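Local coordinates for SusD homolog (Bacteroides thetaiotaomicron, PDB 4MRU), which probably binds mucin O-glycans, as a SusD-like protein with a TPR-like helical fold, perhaps at the outer membrane like its SusD relatives, at residues K234-N238 against L358-E362; A394-W400 against E413-Q418. Residues are numbered along the deposited sequence.

Contact 1: residues K234-N238 against L358-E362; sequences KNDDN and LSFEE
Residues 234-238 form a tight turn with a single 3-10 segment at 235-237, closed by Asp237 N to Lys234 O (3.0 Å) and Asn238 N to Asn235 O (3.1 Å); phi/psi runs from extended at Lys234 (-122/144) through -61/-27 and -63/-21 to -97/6, then -57/147 at Asn238. Opposite it, 358-362 is regular alpha-helix near the C-terminal end of helix 348-363. The backbones come closest at Asn235 and Glu362, whose CA atoms lie 6.4 Å apart. Asn235, chi1 m (-84°), points its CA-to-CB bond toward the helix and supplies most of the turn's covered area. Asn235 ND2 donates to Leu358 O (3.0 Å, 165°) and to Glu361 OE2 (2.9 Å, 153°). Leu358 O also accepts the helical bond from Glu362 N (2.9 Å), so it is shared by two donors. Glu361, t at chi1 and chi2, reaches across from the helix to the turn, and a water bridges its OE2 (2.6 Å) to Asn235 N (2.8 Å). A second water gives protons to Asn235 OD1 (2.6 Å) and Glu362 OE1 (2.9 Å). Asn235 OD1 also accepts from Asn238 ND2 (3.0 Å), which fixes the amide orientation, while Asn238 OD1 accepts from the backbone N of Ala327, at the start of helix 327-339. The contact thus joins the loop between helix 216-229 and strand 239-241 to the C-terminal part of helix 348-363. With 201 Å² buried, both direct bonds from Asn235 ND2 and two waters bridging its N and OD1, the chemistry implies a polar, partly hydrated join centred on Asn235, with little apolar packing.

Contact 2: residues A394-W400 against E413-Q418; sequences ANITVKW and ERIITQ. With EDO (1,2-ethanediol), chain L.
Arg414 spreads its guanidinium between Ile396 CD1, 3.6 Å from Arg414 NH2 over one face, and Lys399 O, 3.0 Å from Arg414 NE over the other. In this SusD fold the irregular loop 394-400 (phi/psi -57/130 at Ile396, -75/-40 at Val398) packs on helix 408-423, which follows it in the chain and includes 413-418. The backbones are nearest at Val398 and Arg414, with CA atoms 6.3 Å apart, and 514 Å² is buried. Arg414, chi1 p (55°), chi2 t and chi3 p, folds so that its NE donates to Thr397 O (2.9 Å, 143°) and its NH2 to Thr397 OG1 (3.0 Å; Thr397 chi1 p), with a weak second bond from NH2 to Thr397 O (3.2 Å). The position of Lys399 O over the guanidinium face gives poor hydrogen-bond angles, despite the short distance. Arg414 NH1 turns to Glu410 in a salt bridge. Ile396, CA-to-CB toward the helix, also packs its CB 3.5 Å from Glu413 OE2 and its CG2 3.9 Å from Thr417 OG1. Val398 CG2 lies 3.6 Å from Gln418 NE2, whose amide bonds to Tyr371. At the far end the edge of the Trp400 ring meets Ile415, CZ3 to CG1 4.0 Å. Waters join Glu413 to Asn395: one lies 2.8 Å from Glu413 OE2 and 3.0 Å from Asn395 N, another 2.7 Å from Glu413 OE1 and 3.0 Å from Asn395 OD1. Lys399 extends away from the helix, its NZ donating to O1 (3.0 Å) and O2 (2.9 Å) of a 1,2-ethanediol probably left from crystallisation.

Contact 1 closes before contact 2 opens along the chain; their centres are 20 Å apart and their nearest atoms about 6 Å, without touching. Helix 348-363 relates them: its 358-362 end receives the turn of contact 1, while Tyr352 on the same helix accompanies Val398, Trp400, Arg414 and Gln418 in contact 2. Two further residues bridge them: Arg275 meets Ser359 and Phe360, Tyr371 meets Phe360, and both hydrogen-bond Gln418. Contact 1 is at the surface, away from the annotated site, and contact 2 is buried. There the Lys399 side chain is about 4 Å from that of Asn373, a Mg(2+)-binding residue of this protein. Separately, a bound magnesium ion lies about 5 Å from the Lys399 side chain.

Contact 1: residues K234-N238 against L358-E362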
loop_
_atom_site.group_PDB
_atom_site.type_symbol
_atom_site.label_atom_id
_atom_site.label_comp_id
_atom_site.label_asym_id
_atom_site.label_seq_id
_atom_site.Cartn_x
_atom_site.Cartn_y
_atom_site.Cartn_z
ATOM N N LYS A 234 -0.070 17.567 9.042
ATOM C CA LYS A 234 -0.319 17.350 10.436
ATOM C C LYS A 234 -1.057 16.053 10.606
ATOM O O LYS A 234 -1.897 15.733 9.778
ATOM C CB LYS A 234 -1.254 18.445 10.985
ATOM C CG LYS A 234 -0.721 19.863 10.979
ATOM C CD LYS A 234 -1.753 20.836 11.538
ATOM C CE LYS A 234 -3.131 20.629 10.912
ATOM N NZ LYS A 234 -4.077 21.745 11.161
ATOM N N ASN A 235 -0.774 15.319 11.671
ATOM C CA ASN A 235 -1.455 14.063 11.895
ATOM C C ASN A 235 -2.997 14.209 12.049
ATOM O O ASN A 235 -3.745 13.307 11.753
ATOM C CB ASN A 235 -0.851 13.374 13.112
ATOM C CG ASN A 235 0.398 12.575 12.746
ATOM O OD1 ASN A 235 0.429 11.850 11.743
ATOM N ND2 ASN A 235 1.422 12.693 13.558
ATOM N N ASP A 236 -3.459 15.366 12.513
ATOM C CA ASP A 236 -4.908 15.611 12.617
ATOM C C ASP A 236 -5.611 15.585 11.264
ATOM O O ASP A 236 -6.805 15.348 11.227
ATOM C CB ASP A 236 -5.192 16.952 13.295
ATOM C CG ASP A 236 -5.002 16.899 14.804
ATOM O OD1 ASP A 236 -4.954 15.774 15.396
ATOM O OD2 ASP A 236 -4.887 17.992 15.388
ATOM N N ASP A 237 -4.877 15.791 10.171
ATOM C CA ASP A 237 -5.464 15.752 8.853
ATOM C C ASP A 237 -5.295 14.388 8.141
ATOM O O ASP A 237 -5.607 14.284 6.978
ATOM C CB ASP A 237 -4.877 16.885 8.007
ATOM C CG ASP A 237 -5.323 18.258 8.504
ATOM O OD1 ASP A 237 -6.488 18.334 8.972
ATOM O OD2 ASP A 237 -4.549 19.235 8.406
ATOM N N ASN A 238 -4.763 13.382 8.820
ATOM C CA ASN A 238 -4.592 12.073 8.208
ATOM C C ASN A 238 -5.949 11.578 7.722
ATOM O O ASN A 238 -6.966 11.839 8.377
ATOM C CB ASN A 238 -4.017 11.050 9.210
ATOM C CG ASN A 238 -2.578 11.361 9.632
ATOM O OD1 ASN A 238 -1.877 12.136 8.995
ATOM N ND2 ASN A 238 -2.129 10.699 10.693
ATOM N N LEU A 358 6.771 12.492 12.746
ATOM C CA LEU A 358 5.339 12.393 12.548
ATOM C C LEU A 358 4.834 10.982 12.771
ATOM O O LEU A 358 3.768 10.814 13.344
ATOM C CB LEU A 358 4.944 12.835 11.136
ATOM C CG LEU A 358 5.027 14.331 10.895
ATOM C CD1 LEU A 358 4.937 14.650 9.414
ATOM C CD2 LEU A 358 3.943 15.071 11.655
ATOM N N SER A 359 5.547 9.974 12.271
ATOM C CA SER A 359 5.115 8.593 12.523
ATOM C C SER A 359 5.175 8.268 14.023
ATOM O O SER A 359 4.272 7.655 14.548
ATOM C CB SER A 359 5.941 7.603 11.723
ATOM O OG SER A 359 5.685 6.280 12.090
ATOM N N PHE A 360 6.264 8.603 14.705
ATOM C CA PHE A 360 6.290 8.407 16.172
ATOM C C PHE A 360 5.116 9.105 16.859
ATOM O O PHE A 360 4.423 8.529 17.745
ATOM C CB PHE A 360 7.606 8.933 16.806
ATOM C CG PHE A 360 8.769 7.973 16.718
ATOM C CD1 PHE A 360 9.178 7.459 15.497
ATOM C CD2 PHE A 360 9.466 7.583 17.884
ATOM C CE1 PHE A 360 10.275 6.636 15.419
ATOM C CE2 PHE A 360 10.574 6.751 17.799
ATOM C CZ PHE A 360 10.954 6.247 16.577
ATOM N N GLU A 361 4.887 10.345 16.476
ATOM C CA GLU A 361 3.816 11.113 17.075
ATOM C C GLU A 361 2.468 10.406 16.811
ATOM O O GLU A 361 1.645 10.292 17.724
ATOM C CB GLU A 361 3.812 12.555 16.551
ATOM C CG GLU A 361 2.611 13.387 17.042
ATOM C CD GLU A 361 2.497 14.759 16.377
ATOM O OE1 GLU A 361 3.143 15.714 16.847
ATOM O OE2 GLU A 361 1.786 14.884 15.364
ATOM N N GLU A 362 2.249 9.901 15.588
ATOM C CA GLU A 362 0.990 9.208 15.191
ATOM C C GLU A 362 0.684 8.064 16.142
ATOM O O GLU A 362 -0.466 7.813 16.485
ATOM C CB GLU A 362 1.102 8.712 13.735
ATOM C CG GLU A 362 -0.126 8.035 13.100
ATOM C CD GLU A 362 0.213 7.268 11.798
ATOM O OE1 GLU A 362 1.244 7.600 11.089
ATOM O OE2 GLU A 362 -0.592 6.352 11.450
HETATM O O HOH W 1 0.852 16.545 13.656
HETATM O O HOH W 2 1.869 10.275 10.308
#

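Contact 2: residues A394-W400 against E413-Q418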
loop_
_atom_site.group_PDB
_atom_site.type_symbol
_atom_site.label_atom_id
_atom_site.label_comp_id
_atom_site.label_asym_id
_atom_site.label_seq_id
_atom_site.Cartn_x
_atom_site.Cartn_y
_atom_site.Cartn_z
ATOM N N ALA A 394 19.400 -6.292 5.088
ATOM C CA ALA A 394 19.996 -5.008 4.677
ATOM C C ALA A 394 20.945 -4.496 5.716
ATOM O O ALA A 394 20.918 -4.941 6.877
ATOM C CB ALA A 394 18.891 -3.980 4.429
ATOM N N ASN A 395 21.759 -3.515 5.349
ATOM C CA ASN A 395 22.597 -2.862 6.350
ATOM C C ASN A 395 22.244 -1.382 6.532
ATOM O O ASN A 395 22.859 -0.714 7.328
ATOM C CB ASN A 395 24.071 -3.058 6.016
ATOM C CG ASN A 395 24.520 -2.254 4.824
ATOM O OD1 ASN A 395 23.731 -1.621 4.111
ATOM N ND2 ASN A 395 25.821 -2.244 4.621
ATOM N N ILE A 396 21.193 -0.921 5.870
ATOM C CA ILE A 396 20.746 0.469 5.952
ATOM C C ILE A 396 20.439 0.911 7.386
ATOM O O ILE A 396 19.721 0.260 8.124
ATOM C CB ILE A 396 19.505 0.752 5.045
ATOM C CG1 ILE A 396 19.208 2.271 4.918
ATOM C CG2 ILE A 396 18.266 0.011 5.531
ATOM C CD1 ILE A 396 20.293 3.056 4.216
ATOM N N THR A 397 20.999 2.050 7.766
ATOM C CA THR A 397 20.756 2.621 9.084
ATOM C C THR A 397 19.799 3.759 9.012
ATOM O O THR A 397 19.485 4.284 7.924
ATOM C CB THR A 397 22.063 3.141 9.684
ATOM O OG1 THR A 397 22.551 4.177 8.859
ATOM C CG2 THR A 397 23.140 2.032 9.778
ATOM N N VAL A 398 19.337 4.194 10.172
ATOM C CA VAL A 398 18.393 5.327 10.233
ATOM C C VAL A 398 19.063 6.679 9.992
ATOM O O VAL A 398 18.519 7.535 9.284
ATOM C CB VAL A 398 17.677 5.412 11.583
ATOM C CG1 VAL A 398 16.714 6.598 11.595
ATOM C CG2 VAL A 398 16.927 4.114 11.880
ATOM N N LYS A 399 20.253 6.853 10.537
ATOM C CA LYS A 399 20.909 8.165 10.489
ATOM C C LYS A 399 21.175 8.644 9.044
ATOM O O LYS A 399 21.797 7.952 8.233
ATOM C CB LYS A 399 22.205 8.147 11.309
ATOM C CG LYS A 399 22.910 9.504 11.469
ATOM C CD LYS A 399 24.146 9.390 12.346
ATOM C CE LYS A 399 24.814 10.728 12.639
ATOM N NZ LYS A 399 25.313 11.341 11.374
ATOM N N TRP A 400 20.747 9.865 8.768
ATOM C CA TRP A 400 20.926 10.501 7.439
ATOM C C TRP A 400 22.396 10.559 7.000
ATOM O O TRP A 400 23.290 10.835 7.801
ATOM C CB TRP A 400 20.289 11.903 7.430
ATOM C CG TRP A 400 20.298 12.575 6.081
ATOM C CD1 TRP A 400 21.198 13.501 5.625
ATOM C CD2 TRP A 400 19.386 12.341 5.013
ATOM N NE1 TRP A 400 20.895 13.850 4.340
ATOM C CE2 TRP A 400 19.767 13.169 3.956
ATOM C CE3 TRP A 400 18.282 11.501 4.848
ATOM C CZ2 TRP A 400 19.070 13.202 2.741
ATOM C CZ3 TRP A 400 17.550 11.571 3.655
ATOM C CH2 TRP A 400 17.951 12.404 2.629
ATOM N N GLU A 413 17.159 4.634 0.005
ATOM C CA GLU A 413 16.919 3.405 0.722
ATOM C C GLU A 413 16.389 3.675 2.150
ATOM O O GLU A 413 15.415 3.050 2.555
ATOM C CB GLU A 413 18.176 2.533 0.757
ATOM C CG GLU A 413 17.965 1.207 1.489
ATOM C CD GLU A 413 19.160 0.305 1.480
ATOM O OE1 GLU A 413 20.281 0.757 1.048
ATOM O OE2 GLU A 413 18.993 -0.860 1.960
ATOM N N ARG A 414 16.990 4.608 2.887
ATOM C CA ARG A 414 16.479 4.916 4.237
ATOM C C ARG A 414 15.130 5.669 4.170
ATOM O O ARG A 414 14.275 5.394 4.989
ATOM C CB ARG A 414 17.518 5.635 5.136
ATOM C CG ARG A 414 18.141 6.905 4.625
ATOM C CD ARG A 414 18.972 7.548 5.734
ATOM N NE ARG A 414 19.949 6.614 6.269
ATOM C CZ ARG A 414 21.128 6.349 5.703
ATOM N NH1 ARG A 414 21.486 6.933 4.563
ATOM N NH2 ARG A 414 21.933 5.470 6.243
ATOM N N ILE A 415 14.931 6.580 3.207
ATOM C CA ILE A 415 13.636 7.243 3.078
ATOM C C ILE A 415 12.541 6.172 2.891
ATOM O O ILE A 415 11.543 6.161 3.576
ATOM C CB ILE A 415 13.614 8.238 1.913
ATOM C CG1 ILE A 415 14.516 9.443 2.219
ATOM C CG2 ILE A 415 12.178 8.661 1.595
ATOM C CD1 ILE A 415 14.780 10.314 1.037
ATOM N N ILE A 416 12.756 5.230 1.991
ATOM C CA ILE A 416 11.735 4.267 1.678
ATOM C C ILE A 416 11.603 3.244 2.799
ATOM O O ILE A 416 10.483 2.788 3.150
ATOM C CB ILE A 416 12.037 3.554 0.342
ATOM C CG1 ILE A 416 12.024 4.524 -0.854
ATOM C CG2 ILE A 416 11.031 2.431 0.110
ATOM C CD1 ILE A 416 10.720 5.269 -1.114
ATOM N N THR A 417 12.718 2.882 3.408
ATOM C CA THR A 417 12.660 1.954 4.569
ATOM C C THR A 417 11.839 2.549 5.705
ATOM O O THR A 417 10.965 1.890 6.284
ATOM C CB THR A 417 14.056 1.600 5.058
ATOM O OG1 THR A 417 14.726 0.853 4.038
ATOM C CG2 THR A 417 14.003 0.732 6.314
ATOM N N GLN A 418 12.120 3.802 6.035
ATOM C CA GLN A 418 11.342 4.486 7.091
ATOM C C GLN A 418 9.866 4.688 6.706
ATOM O O GLN A 418 8.970 4.543 7.529
ATOM C CB GLN A 418 12.037 5.787 7.471
ATOM C CG GLN A 418 13.288 5.515 8.293
ATOM C CD GLN A 418 12.963 4.809 9.606
ATOM O OE1 GLN A 418 12.003 5.170 10.334
ATOM N NE2 GLN A 418 13.823 3.919 9.987
HETATM C C1 EDO L . 27.017 8.556 9.397
HETATM O O1 EDO L . 26.030 9.565 9.068
HETATM C C2 EDO L . 28.155 9.067 10.277
HETATM O O2 EDO L . 27.690 9.704 11.488
HETATM O O HOH W 3 21.308 -2.251 2.704
HETATM O O HOH W 4 22.720 0.234 1.998
HETATM O O HOH W 5 16.260 3.257 7.980
#